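Side-chain contacts in 3-keto-5-aminohexanoate cleavage protein (Burkholderia xenovorans LB400, PDB 3E02), which probably cleaves 3-keto-5-aminohexanoate or a related beta-keto acid with the help of a bound zinc ion: residues S5-I10 against P294-A299; R282-E285 against D290-T293; Q123-F128 against W135-L140. One frame throughout, in Å; residues are numbered along the deposited sequence. Where two conformers were deposited one is given.

Contact 1. Residues S5-I10 against P294-A299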
ATOM      1  N   SER A   5      17.279 -10.681  -7.333  1.00 58.26           N
ATOM      2  CA  SER A   5      18.322 -10.580  -8.362  1.00 54.78           C
ATOM      3  C   SER A   5      19.697 -10.442  -7.701  1.00 55.24           C
ATOM      4  O   SER A   5      20.156  -9.318  -7.463  1.00 57.15           O
ATOM      5  CB  SER A   5      18.015  -9.405  -9.307  1.00 54.16           C
ATOM      6  OG  SER A   5      16.720  -9.576  -9.867  1.00 50.59           O
ATOM      7  N   LYS A   6      20.337 -11.585  -7.388  1.00 52.82           N
ATOM      8  CA  LYS A   6      21.697 -11.614  -6.798  1.00 50.34           C
ATOM      9  C   LYS A   6      22.646 -10.687  -7.573  1.00 45.92           C
ATOM     10  O   LYS A   6      23.445  -9.974  -6.970  1.00 45.22           O
ATOM     11  CB  LYS A   6      22.268 -13.031  -6.783  1.00 50.87           C
ATOM     12  CG  LYS A   6      23.668 -13.147  -6.169  1.00 52.42           C
ATOM     13  N   LYS A   7      22.547 -10.730  -8.900  1.00 40.65           N
ATOM     14  CA  LYS A   7      23.265  -9.833  -9.788  1.00 38.17           C
ATOM     15  C   LYS A   7      22.193  -9.076 -10.573  1.00 36.57           C
ATOM     16  O   LYS A   7      21.242  -9.690 -11.066  1.00 38.19           O
ATOM     17  CB  LYS A   7      24.183 -10.620 -10.713  1.00 38.48           C
ATOM     18  CG  LYS A   7      25.250 -11.454 -10.011  1.00 37.10           C
ATOM     19  CD  LYS A   7      26.223 -10.625  -9.185  1.00 40.04           C
ATOM     20  CE  LYS A   7      27.338 -11.494  -8.597  1.00 41.25           C
ATOM     21  NZ  LYS A   7      28.131 -10.718  -7.609  1.00 44.68           N
ATOM     22  N   ILE A   8      22.345  -7.761 -10.674  1.00 34.01           N
ATOM     23  CA  ILE A   8      21.369  -6.890 -11.323  1.00 33.20           C
ATOM     24  C   ILE A   8      21.626  -6.813 -12.822  1.00 33.59           C
ATOM     25  O   ILE A   8      22.751  -6.523 -13.250  1.00 33.33           O
ATOM     26  CB  ILE A   8      21.397  -5.458 -10.724  1.00 33.16           C
ATOM     27  CG1 ILE A   8      20.988  -5.480  -9.245  1.00 33.91           C
ATOM     28  CG2 ILE A   8      20.474  -4.507 -11.502  1.00 32.24           C
ATOM     29  CD1 ILE A   8      21.195  -4.130  -8.526  1.00 34.32           C
ATOM     30  N   ILE A   9      20.588  -7.055 -13.613  1.00 34.24           N
ATOM     31  CA  ILE A   9      20.671  -6.885 -15.062  1.00 34.70           C
ATOM     32  C   ILE A   9      20.459  -5.404 -15.358  1.00 33.26           C
ATOM     33  O   ILE A   9      19.410  -4.844 -15.013  1.00 33.36           O
ATOM     34  CB  ILE A   9      19.575  -7.675 -15.811  1.00 34.67           C
ATOM     35  CG1 ILE A   9      19.715  -9.175 -15.539  1.00 34.67           C
ATOM     36  CG2 ILE A   9      19.638  -7.398 -17.348  1.00 33.96           C
ATOM     37  CD1 ILE A   9      18.599 -10.015 -16.156  1.00 34.71           C
ATOM     38  N   ILE A  10      21.455  -4.776 -15.977  1.00 33.64           N
ATOM     39  CA  ILE A  10      21.325  -3.424 -16.516  1.00 33.56           C
ATOM     40  C   ILE A  10      20.981  -3.611 -17.995  1.00 34.69           C
ATOM     41  O   ILE A  10      21.782  -4.180 -18.755  1.00 35.12           O
ATOM     42  CB  ILE A  10      22.614  -2.579 -16.440  1.00 31.96           C
ATOM     43  CG1 ILE A  10      23.036  -2.346 -14.981  1.00 33.46           C
ATOM     44  CG2 ILE A  10      22.398  -1.218 -17.173  1.00 33.09           C
ATOM     45  CD1 ILE A  10      24.356  -1.589 -14.820  1.00 32.86           C
ATOM     46  N   PRO A 294      26.547 -10.400 -19.230  1.00 35.75           N
ATOM     47  CA  PRO A 294      25.607 -10.942 -20.218  1.00 35.91           C
ATOM     48  C   PRO A 294      25.228 -12.410 -20.028  1.00 35.45           C
ATOM     49  O   PRO A 294      24.041 -12.737 -20.056  1.00 35.47           O
ATOM     50  CB  PRO A 294      26.349 -10.721 -21.527  1.00 36.06           C
ATOM     51  CG  PRO A 294      27.041  -9.443 -21.288  1.00 36.30           C
ATOM     52  CD  PRO A 294      27.580  -9.589 -19.892  1.00 36.34           C
ATOM     53  N   ASP A 295      26.216 -13.265 -19.779  1.00 35.13           N
ATOM     54  CA  ASP A 295      25.967 -14.696 -19.558  1.00 35.59           C
ATOM     55  C   ASP A 295      25.221 -15.000 -18.255  1.00 34.69           C
ATOM     56  O   ASP A 295      24.412 -15.928 -18.219  1.00 32.45           O
ATOM     57  CB  ASP A 295      27.260 -15.512 -19.679  1.00 35.53           C
ATOM     58  CG  ASP A 295      27.787 -15.593 -21.125  1.00 38.97           C
ATOM     59  OD1 ASP A 295      27.049 -15.331 -22.099  1.00 34.93           O
ATOM     60  OD2 ASP A 295      28.964 -15.964 -21.295  1.00 40.55           O
ATOM     61  N   GLU A 296      25.472 -14.226 -17.200  1.00 35.26           N
ATOM     62  CA  GLU A 296      24.672 -14.341 -15.965  1.00 35.11           C
ATOM     63  C   GLU A 296      23.216 -13.974 -16.256  1.00 34.03           C
ATOM     64  O   GLU A 296      22.305 -14.638 -15.760  1.00 33.10           O
ATOM     65  CB  GLU A 296      25.244 -13.475 -14.840  1.00 35.38           C
ATOM     66  CG  GLU A 296      26.537 -14.062 -14.298  1.00 37.44           C
ATOM     67  CD  GLU A 296      27.302 -13.150 -13.356  1.00 35.91           C
ATOM     68  OE1 GLU A 296      27.200 -11.913 -13.464  1.00 36.25           O
ATOM     69  OE2 GLU A 296      28.060 -13.694 -12.526  1.00 38.51           O
ATOM     70  N   ALA A 297      23.013 -12.934 -17.080  1.00 32.86           N
ATOM     71  CA  ALA A 297      21.676 -12.512 -17.510  1.00 31.98           C
ATOM     72  C   ALA A 297      20.972 -13.598 -18.330  1.00 32.03           C
ATOM     73  O   ALA A 297      19.790 -13.859 -18.112  1.00 32.23           O
ATOM     74  CB  ALA A 297      21.740 -11.186 -18.281  1.00 30.49           C
ATOM     75  N   ARG A 298      21.705 -14.239 -19.250  1.00 33.61           N
ATOM     76  CA  ARG A 298      21.176 -15.360 -20.062  1.00 32.51           C
ATOM     77  C   ARG A 298      20.697 -16.522 -19.182  1.00 33.50           C
ATOM     78  O   ARG A 298      19.656 -17.110 -19.455  1.00 34.13           O
ATOM     79  CB  ARG A 298      22.227 -15.875 -21.063  1.00 32.41           C
ATOM     80  CG  ARG A 298      22.531 -14.930 -22.205  1.00 30.60           C
ATOM     81  CD  ARG A 298      23.453 -15.564 -23.240  1.00 34.05           C
ATOM     82  NE  ARG A 298      23.583 -14.676 -24.399  1.00 32.11           N
ATOM     83  CZ  ARG A 298      24.433 -13.654 -24.514  1.00 35.24           C
ATOM     84  NH1 ARG A 298      25.326 -13.379 -23.569  1.00 37.90           N
ATOM     85  NH2 ARG A 298      24.397 -12.909 -25.622  1.00 36.65           N
ATOM     86  N   ALA A 299      21.465 -16.836 -18.140  1.00 33.86           N
ATOM     87  CA  ALA A 299      21.116 -17.889 -17.183  1.00 34.41           C
ATOM     88  C   ALA A 299      19.892 -17.491 -16.362  1.00 34.93           C
ATOM     89  O   ALA A 299      19.056 -18.337 -16.072  1.00 35.92           O
ATOM     90  CB  ALA A 299      22.306 -18.218 -16.266  1.00 34.22           C
TER

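Contact 2. Residues R282-E285 against D290-T293. With EDO (1,2-ethanediol), chain L.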
ATOM      1  N   ARG A 282      27.337   3.008 -10.720  1.00 31.58           N
ATOM      2  CA  ARG A 282      27.923   3.652  -9.523  1.00 31.60           C
ATOM      3  C   ARG A 282      26.962   3.603  -8.319  1.00 31.74           C
ATOM      4  O   ARG A 282      27.374   3.232  -7.222  1.00 30.68           O
ATOM      5  CB  ARG A 282      28.363   5.087  -9.783  1.00 32.38           C
ATOM      6  CG  ARG A 282      29.599   5.188 -10.683  1.00 33.24           C
ATOM      7  CD  ARG A 282      30.191   6.554 -10.646  1.00 32.93           C
ATOM      8  NE  ARG A 282      29.243   7.597 -11.028  1.00 30.21           N
ATOM      9  CZ  ARG A 282      28.939   7.966 -12.269  1.00 34.32           C
ATOM     10  NH1 ARG A 282      29.531   7.429 -13.326  1.00 34.58           N
ATOM     11  NH2 ARG A 282      28.049   8.931 -12.443  1.00 33.75           N
ATOM     12  N   ILE A 283      25.686   3.921  -8.557  1.00 31.17           N
ATOM     13  CA  ILE A 283      24.649   3.892  -7.515  1.00 31.46           C
ATOM     14  C   ILE A 283      24.538   2.467  -6.920  1.00 31.51           C
ATOM     15  O   ILE A 283      24.565   2.295  -5.694  1.00 31.36           O
ATOM     16  CB  ILE A 283      23.269   4.383  -8.049  1.00 31.65           C
ATOM     17  CG1 ILE A 283      23.305   5.879  -8.411  1.00 32.61           C
ATOM     18  CG2 ILE A 283      22.199   4.142  -7.005  1.00 31.04           C
ATOM     19  CD1 ILE A 283      22.071   6.408  -9.195  1.00 31.05           C
ATOM     20  N   ILE A 284      24.407   1.466  -7.798  1.00 31.52           N
ATOM     21  CA  ILE A 284      24.384   0.035  -7.435  1.00 32.17           C
ATOM     22  C   ILE A 284      25.567  -0.338  -6.532  1.00 32.27           C
ATOM     23  O   ILE A 284      25.394  -0.973  -5.478  1.00 31.61           O
ATOM     24  CB  ILE A 284      24.343  -0.856  -8.741  1.00 32.58           C
ATOM     25  CG1 ILE A 284      22.944  -0.793  -9.347  1.00 34.37           C
ATOM     26  CG2 ILE A 284      24.735  -2.343  -8.485  1.00 31.65           C
ATOM     27  CD1 ILE A 284      22.852  -1.406 -10.761  1.00 33.98           C
ATOM     28  N   GLU A 285      26.756   0.106  -6.928  1.00 32.05           N
ATOM     29  CA  GLU A 285      27.975  -0.172  -6.176  1.00 33.23           C
ATOM     30  C   GLU A 285      27.986   0.529  -4.819  1.00 31.09           C
ATOM     31  O   GLU A 285      28.410  -0.080  -3.832  1.00 29.45           O
ATOM     32  CB  GLU A 285      29.207   0.147  -7.019  1.00 33.39           C
ATOM     33  CG  GLU A 285      29.353  -0.885  -8.159  1.00 40.19           C
ATOM     34  CD  GLU A 285      30.412  -0.543  -9.205  1.00 40.73           C
ATOM     35  OE1 GLU A 285      31.090   0.513  -9.096  1.00 53.92           O
ATOM     36  OE2 GLU A 285      30.542  -1.356 -10.153  1.00 54.12           O
ATOM     37  N   ASP A 290      25.552  -5.571  -6.926  1.00 34.80           N
ATOM     38  CA  ASP A 290      26.420  -5.875  -8.069  0.50 35.20           C
ATOM     39  C   ASP A 290      25.597  -6.203  -9.304  1.00 35.23           C
ATOM     40  O   ASP A 290      24.406  -6.560  -9.226  1.00 34.73           O
ATOM     41  CB  ASP A 290      27.404  -6.997  -7.706  0.50 35.23           C
ATOM     42  CG  ASP A 290      28.599  -7.111  -8.676  0.50 36.46           C
ATOM     43  OD1 ASP A 290      28.871  -6.189  -9.493  0.50 31.12           O
ATOM     44  OD2 ASP A 290      29.277  -8.156  -8.604  0.50 36.54           O
ATOM     45  N   ILE A 291      26.233  -5.999 -10.463  1.00 34.86           N
ATOM     46  CA  ILE A 291      25.606  -6.193 -11.755  1.00 34.75           C
ATOM     47  C   ILE A 291      25.889  -7.569 -12.346  1.00 34.57           C
ATOM     48  O   ILE A 291      26.879  -8.213 -12.007  1.00 34.91           O
ATOM     49  CB  ILE A 291      25.994  -5.074 -12.769  1.00 34.83           C
ATOM     50  CG1 ILE A 291      27.471  -5.134 -13.212  1.00 34.98           C
ATOM     51  CG2 ILE A 291      25.643  -3.717 -12.158  1.00 35.96           C
ATOM     52  CD1 ILE A 291      27.754  -4.213 -14.407  1.00 35.33           C
ATOM     53  N   ALA A 292      25.014  -7.972 -13.263  1.00 34.30           N
ATOM     54  CA  ALA A 292      25.113  -9.230 -13.981  1.00 33.57           C
ATOM     55  C   ALA A 292      25.903  -9.051 -15.276  1.00 34.03           C
ATOM     56  O   ALA A 292      25.769  -8.033 -15.954  1.00 34.00           O
ATOM     57  CB  ALA A 292      23.714  -9.748 -14.309  1.00 32.98           C
ATOM     58  N   THR A 293      26.717 -10.046 -15.611  1.00 34.68           N
ATOM     59  CA  THR A 293      27.369 -10.105 -16.919  1.00 35.16           C
ATOM     60  C   THR A 293      26.307 -10.590 -17.921  1.00 35.71           C
ATOM     61  O   THR A 293      25.263 -11.117 -17.512  1.00 34.88           O
ATOM     62  CB  THR A 293      28.523 -11.103 -16.971  1.00 34.95           C
ATOM     63  OG1 THR A 293      28.026 -12.427 -16.738  1.00 34.51           O
ATOM     64  CG2 THR A 293      29.601 -10.747 -15.951  1.00 35.51           C
TER
HETATM   65  C1  EDO L 321      30.051  10.275 -16.388  1.00 53.54           C
HETATM   66  O1  EDO L 321      30.653  10.628 -17.646  1.00 57.44           O
HETATM   67  C2  EDO L 321      29.368   8.913 -16.509  1.00 50.36           C
HETATM   68  O2  EDO L 321      28.063   8.812 -15.923  1.00 39.71           O
HETATM   69  O   HOH W   1      29.883  -3.865 -10.291  1.00 59.11           O

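Contact 3. Residues Q123-F128 against W135-L140. With EDO (1,2-ethanediol), chain H; EDO (1,2-ethanediol), chain E; EDO (1,2-ethanediol), chain F.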
ATOM      1  N   GLN A 123       2.807  16.472 -25.654  1.00 39.72           N
ATOM      2  CA  GLN A 123       3.278  17.585 -24.813  1.00 41.69           C
ATOM      3  C   GLN A 123       4.755  17.945 -25.052  1.00 40.44           C
ATOM      4  O   GLN A 123       5.143  19.084 -24.837  1.00 39.42           O
ATOM      5  CB  GLN A 123       3.050  17.280 -23.323  1.00 42.30           C
ATOM      6  CG  GLN A 123       1.560  17.226 -22.932  1.00 48.14           C
ATOM      7  CD  GLN A 123       1.333  16.726 -21.505  1.00 48.66           C
ATOM      8  OE1 GLN A 123       1.868  15.672 -21.095  1.00 63.59           O
ATOM      9  NE2 GLN A 123       0.519  17.462 -20.744  1.00 63.09           N
ATOM     10  N   ALA A 124       5.562  16.968 -25.476  1.00 39.96           N
ATOM     11  CA  ALA A 124       6.976  17.179 -25.816  1.00 40.91           C
ATOM     12  C   ALA A 124       7.168  18.250 -26.900  1.00 40.14           C
ATOM     13  O   ALA A 124       8.135  19.014 -26.844  1.00 41.12           O
ATOM     14  CB  ALA A 124       7.630  15.851 -26.242  1.00 40.73           C
ATOM     15  N   ALA A 125       6.229  18.337 -27.840  1.00 39.71           N
ATOM     16  CA  ALA A 125       6.287  19.308 -28.943  1.00 40.93           C
ATOM     17  C   ALA A 125       6.295  20.774 -28.498  1.00 41.57           C
ATOM     18  O   ALA A 125       6.935  21.614 -29.145  1.00 42.33           O
ATOM     19  CB  ALA A 125       5.140  19.060 -29.945  1.00 39.82           C
ATOM     20  N   ALA A 126       5.611  21.072 -27.385  1.00 41.82           N
ATOM     21  CA  ALA A 126       5.544  22.434 -26.829  1.00 42.17           C
ATOM     22  C   ALA A 126       6.897  22.958 -26.324  1.00 42.17           C
ATOM     23  O   ALA A 126       7.070  24.159 -26.182  1.00 42.59           O
ATOM     24  CB  ALA A 126       4.490  22.504 -25.696  1.00 42.48           C
ATOM     25  N   LYS A 127       7.839  22.059 -26.049  1.00 41.66           N
ATOM     26  CA  LYS A 127       9.180  22.433 -25.623  1.00 42.83           C
ATOM     27  C   LYS A 127      10.094  22.934 -26.769  1.00 42.61           C
ATOM     28  O   LYS A 127      11.162  23.472 -26.487  1.00 44.47           O
ATOM     29  CB  LYS A 127       9.851  21.262 -24.923  1.00 43.03           C
ATOM     30  CG  LYS A 127       9.129  20.800 -23.670  1.00 45.96           C
ATOM     31  CD  LYS A 127       9.807  19.578 -23.118  1.00 48.39           C
ATOM     32  CE  LYS A 127       9.269  19.198 -21.759  1.00 56.53           C
ATOM     33  NZ  LYS A 127      10.040  18.032 -21.226  1.00 61.99           N
ATOM     34  N   PHE A 128       9.676  22.777 -28.031  1.00 41.15           N
ATOM     35  CA  PHE A 128      10.490  23.142 -29.206  1.00 40.09           C
ATOM     36  C   PHE A 128       9.693  24.039 -30.152  1.00 39.61           C
ATOM     37  O   PHE A 128       8.611  23.660 -30.597  1.00 40.00           O
ATOM     38  CB  PHE A 128      10.961  21.855 -29.912  1.00 39.46           C
ATOM     39  CG  PHE A 128      11.599  20.875 -28.976  1.00 39.30           C
ATOM     40  CD1 PHE A 128      12.949  20.984 -28.638  1.00 38.21           C
ATOM     41  CD2 PHE A 128      10.827  19.892 -28.352  1.00 37.08           C
ATOM     42  CE1 PHE A 128      13.526  20.099 -27.732  1.00 37.52           C
ATOM     43  CE2 PHE A 128      11.387  19.000 -27.432  1.00 37.63           C
ATOM     44  CZ  PHE A 128      12.744  19.108 -27.109  1.00 38.91           C
ATOM     45  N   TRP A 135       8.636  15.339 -40.381  1.00 32.55           N
ATOM     46  CA  TRP A 135       7.875  14.263 -39.716  1.00 32.60           C
ATOM     47  C   TRP A 135       7.695  14.385 -38.209  1.00 32.27           C
ATOM     48  O   TRP A 135       6.762  13.790 -37.661  1.00 32.76           O
ATOM     49  CB  TRP A 135       8.502  12.883 -40.008  1.00 32.56           C
ATOM     50  CG  TRP A 135       9.822  12.644 -39.347  1.00 30.41           C
ATOM     51  CD1 TRP A 135      11.040  12.906 -39.866  1.00 32.36           C
ATOM     52  CD2 TRP A 135      10.048  12.097 -38.042  1.00 29.29           C
ATOM     53  NE1 TRP A 135      12.014  12.566 -38.984  1.00 31.61           N
ATOM     54  CE2 TRP A 135      11.441  12.061 -37.849  1.00 31.29           C
ATOM     55  CE3 TRP A 135       9.204  11.618 -37.022  1.00 31.49           C
ATOM     56  CZ2 TRP A 135      12.020  11.577 -36.677  1.00 31.00           C
ATOM     57  CZ3 TRP A 135       9.771  11.131 -35.862  1.00 30.70           C
ATOM     58  CH2 TRP A 135      11.171  11.109 -35.696  1.00 31.99           C
ATOM     59  N   GLU A 136       8.549  15.163 -37.544  1.00 32.54           N
ATOM     60  CA  GLU A 136       8.602  15.178 -36.076  1.00 32.14           C
ATOM     61  C   GLU A 136       7.388  15.773 -35.395  1.00 33.62           C
ATOM     62  O   GLU A 136       6.782  15.112 -34.547  1.00 32.61           O
ATOM     63  CB  GLU A 136       9.881  15.860 -35.567  1.00 32.38           C
ATOM     64  CG  GLU A 136      11.167  15.236 -36.053  1.00 31.33           C
ATOM     65  CD  GLU A 136      12.366  15.997 -35.541  1.00 31.27           C
ATOM     66  OE1 GLU A 136      12.703  15.846 -34.363  1.00 31.62           O
ATOM     67  OE2 GLU A 136      12.948  16.769 -36.314  1.00 31.16           O
ATOM     68  N   ARG A 137       6.997  16.990 -35.772  1.00 34.15           N
ATOM     69  CA  ARG A 137       5.832  17.609 -35.124  1.00 36.27           C
ATOM     70  C   ARG A 137       4.520  16.811 -35.349  1.00 35.75           C
ATOM     71  O   ARG A 137       3.805  16.572 -34.376  1.00 36.22           O
ATOM     72  CB  ARG A 137       5.672  19.088 -35.472  1.00 36.01           C
ATOM     73  CG  ARG A 137       4.767  19.815 -34.485  1.00 40.53           C
ATOM     74  CD  ARG A 137       4.386  21.234 -34.914  1.00 41.81           C
ATOM     75  NE  ARG A 137       5.430  22.251 -34.747  1.00 49.49           N
ATOM     76  CZ  ARG A 137       5.865  22.731 -33.571  1.00 53.10           C
ATOM     77  NH1 ARG A 137       5.389  22.287 -32.405  1.00 54.29           N
ATOM     78  NH2 ARG A 137       6.818  23.671 -33.558  1.00 52.43           N
ATOM     79  N   PRO A 138       4.205  16.411 -36.599  1.00 35.35           N
ATOM     80  CA  PRO A 138       3.000  15.593 -36.842  1.00 35.86           C
ATOM     81  C   PRO A 138       2.996  14.253 -36.090  1.00 34.62           C
ATOM     82  O   PRO A 138       1.946  13.833 -35.615  1.00 34.45           O
ATOM     83  CB  PRO A 138       3.019  15.374 -38.358  1.00 36.21           C
ATOM     84  CG  PRO A 138       3.849  16.439 -38.891  1.00 37.57           C
ATOM     85  CD  PRO A 138       4.874  16.744 -37.875  1.00 36.91           C
ATOM     86  N   TYR A 139       4.166  13.624 -35.969  1.00 34.60           N
ATOM     87  CA  TYR A 139       4.337  12.378 -35.212  1.00 35.00           C
ATOM     88  C   TYR A 139       3.942  12.569 -33.748  1.00 34.24           C
ATOM     89  O   TYR A 139       3.116  11.839 -33.231  1.00 34.07           O
ATOM     90  CB  TYR A 139       5.785  11.894 -35.309  1.00 34.82           C
ATOM     91  CG  TYR A 139       6.111  10.616 -34.571  1.00 35.45           C
ATOM     92  CD1 TYR A 139       5.683   9.374 -35.056  1.00 36.93           C
ATOM     93  CD2 TYR A 139       6.893  10.635 -33.412  1.00 33.85           C
ATOM     94  CE1 TYR A 139       6.009   8.185 -34.379  1.00 38.15           C
ATOM     95  CE2 TYR A 139       7.223   9.462 -32.739  1.00 31.78           C
ATOM     96  CZ  TYR A 139       6.779   8.241 -33.223  1.00 37.55           C
ATOM     97  OH  TYR A 139       7.122   7.089 -32.567  1.00 38.48           O
ATOM     98  N   LEU A 140       4.513  13.583 -33.109  1.00 33.44           N
ATOM     99  CA  LEU A 140       4.214  13.884 -31.707  1.00 33.87           C
ATOM    100  C   LEU A 140       2.747  14.303 -31.503  1.00 33.91           C
ATOM    101  O   LEU A 140       2.066  13.774 -30.614  1.00 33.66           O
ATOM    102  CB  LEU A 140       5.167  14.967 -31.173  1.00 34.20           C
ATOM    103  CG  LEU A 140       6.665  14.629 -31.177  1.00 34.56           C
ATOM    104  CD1 LEU A 140       7.500  15.891 -30.888  1.00 33.55           C
ATOM    105  CD2 LEU A 140       7.038  13.499 -30.224  1.00 31.51           C
TER
HETATM  106  C1  EDO H 317       2.180   8.918 -34.315  1.00 36.50           C
HETATM  107  O1  EDO H 317       1.530  10.190 -34.447  1.00 27.48           O
HETATM  108  C2  EDO H 317       1.214   7.732 -34.329  1.00 39.77           C
HETATM  109  O2  EDO H 317      -0.134   8.095 -34.665  1.00 45.13           O
HETATM  110  C1  EDO E 314       9.162  23.759 -37.992  1.00 47.73           C
HETATM  111  O1  EDO E 314      10.482  24.141 -37.644  1.00 44.53           O
HETATM  112  C2  EDO E 314       8.330  23.676 -36.726  1.00 48.80           C
HETATM  113  O2  EDO E 314       7.243  22.778 -36.955  1.00 51.95           O
HETATM  114  C1  EDO F 315      12.243  15.958 -24.144  1.00 52.98           C
HETATM  115  O1  EDO F 315      12.639  16.427 -22.854  1.00 52.54           O
HETATM  116  C2  EDO F 315      10.723  15.908 -24.222  1.00 55.09           C
HETATM  117  O2  EDO F 315      10.265  14.582 -23.929  1.00 58.06           O
HETATM  118  O   HOH W   2       6.035  24.327 -30.123  1.00 49.58           O

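Contact 1. Residues S5-I10 against P294-A299
Ile9 and Ala297 meet through hydrocarbon alone, and the way they lie against each other shows how the lead-in to a first strand can be packed against a late helix. The methyl of Ala297 rests alongside the outer bond of the isoleucine branch: its CB is 4.0 Å from Ile9 CG1 and equally far from Ile9 CD1. Ile9 offers this flank because its CG1 stands opposite the carbonyl carbon (chi1 -61°) and the branch then runs on extended to CD1. Both residues are buried, and Ala297 also rests on Ile82 of strand 82-85.

Nearer the surface, Lys7 and Glu296 cross obliquely, and here the carboxylate meets the lysine's hydrocarbon and not its amine. Glu296 OE1 lies 4.0 Å from Lys7 CG. A bend at chi2 (-61°) turns the chain away, leaving Lys7 NZ 5.7 Å from Glu296 OE2. Each charge has a closer partner: Lys7 forms a salt bridge with Asp290, while Glu296 OE1 accepts a hydrogen bond from the backbone N of Thr293, the N-cap residue of this helix, an arrangement consistent with a capping box. Any attraction between the two charges is therefore probably secondary.

The backbone N of Ile9 is itself held by the side-chain oxygen of Asn253. Residues 5-10 lead into strand 10-13, and the buried pair joins them to helix 294-301 near the beginnings of strands 10-13 and 82-85, consistent with a late helix covering the amino-terminal end of a TIM barrel.

Contact 2. Residues R282-E285 against D290-T293
Asp290 begins the segment with its backbone against Ile284: the CG2 methyl of the isoleucine lies 3.7 Å from Asp290 N. The carboxylate was modelled in two conformers. In one of them, a water gives a hydrogen bond to Asp290 OD1 (2.7 Å) and another to Glu285 OE2 (2.6 Å). That same OD1 accepts a weak bond from the backbone N of Ile291, with an N-H...O angle of 138°.

Ile291 supplies the apolar half. Its CG1 lies between the backbone N and the carbonyl carbon (chi1 69°), which leaves CG2 to meet the helix. This methyl fits against two branches of Ile284, 3.9 Å from Ile284 CD1 and 4.0 Å from Ile284 CG2, and the two side chains cross at about a right angle. Ala292 pairs through its backbone with Ile8 and touches Lys7, while Thr293 closes the segment as the N-cap of helix 294-301.

The chemistry is thus divided: methyl packing where the loop folds back on helix 273-286 and, toward the surface, a water between two carboxylates in the conformer described. Salt bridges from Lys7 to Asp290 and from Arg281 to Glu285 probably ease any repulsion between them.

Contact 3. Residues Q123-F128 against W135-L140
Two torsions bring Arg137 to the loop that carries Ala125 and Phe128: CG is set opposite its own backbone N (chi1 -162°), and the chain bends at chi3 (-76°), swinging the guanidinium across to the backbone carbonyls. Arg137 NH2 gives Phe128 O a weak hydrogen bond of 3.5 Å, with the oxygen near the guanidinium plane, at its edge. A water reinforces this long link, accepting from Arg137 NH1 at 3.1 Å and donating to Phe128 O at 2.7 Å. One carbonyl oxygen thus collects a direct and a water-mediated bond from the same guanidinium. Arg137 NE turns to an ethanediol, probably from the crystallisation liquor, and binds its O2 at 2.9 Å.

Beside these polar groups, Leu140, one helical turn on, reaches the same alanine: its CD1 is 4.1 Å from Ala125 CB. That methyl also lies 4.1 Å from Arg137 NH1, so a single small side chain serves both halves of the contact.

Residues 123-127, helical in their backbone angles, follow strand 117-118, and helix 136-142 precedes strand 147-148, which pairs antiparallel with strand 117-118. Trp135 and Tyr139 rest on Pro61 of strand 61-62; Leu140 also touches Met23. On the loop side, Gln123 meets His184 of the third subunit.

Overall arrangement
Contacts 1 and 2 belong to one neighbourhood. Their centres are 10 Å apart, and the backbone of Ile8 probably hydrogen-bonds to both Asp290 and Ala292, so residues 290-293 bridge the entry segment and the last two helices. Both set an aliphatic pair, fully buried only in contact 1, beside charged groups. Contact 3 lies on the opposite side of the chain's centre from contact 1, 37 Å away between centres, and joins other elements: a loop and helix 136-142. There an Ala-Leu contact lies beside a weak guanidinium-carbonyl bond supported by a water. All three are partly buried; contact 1 comes nearest the zinc site, while contacts 2 and 3 lie away from it.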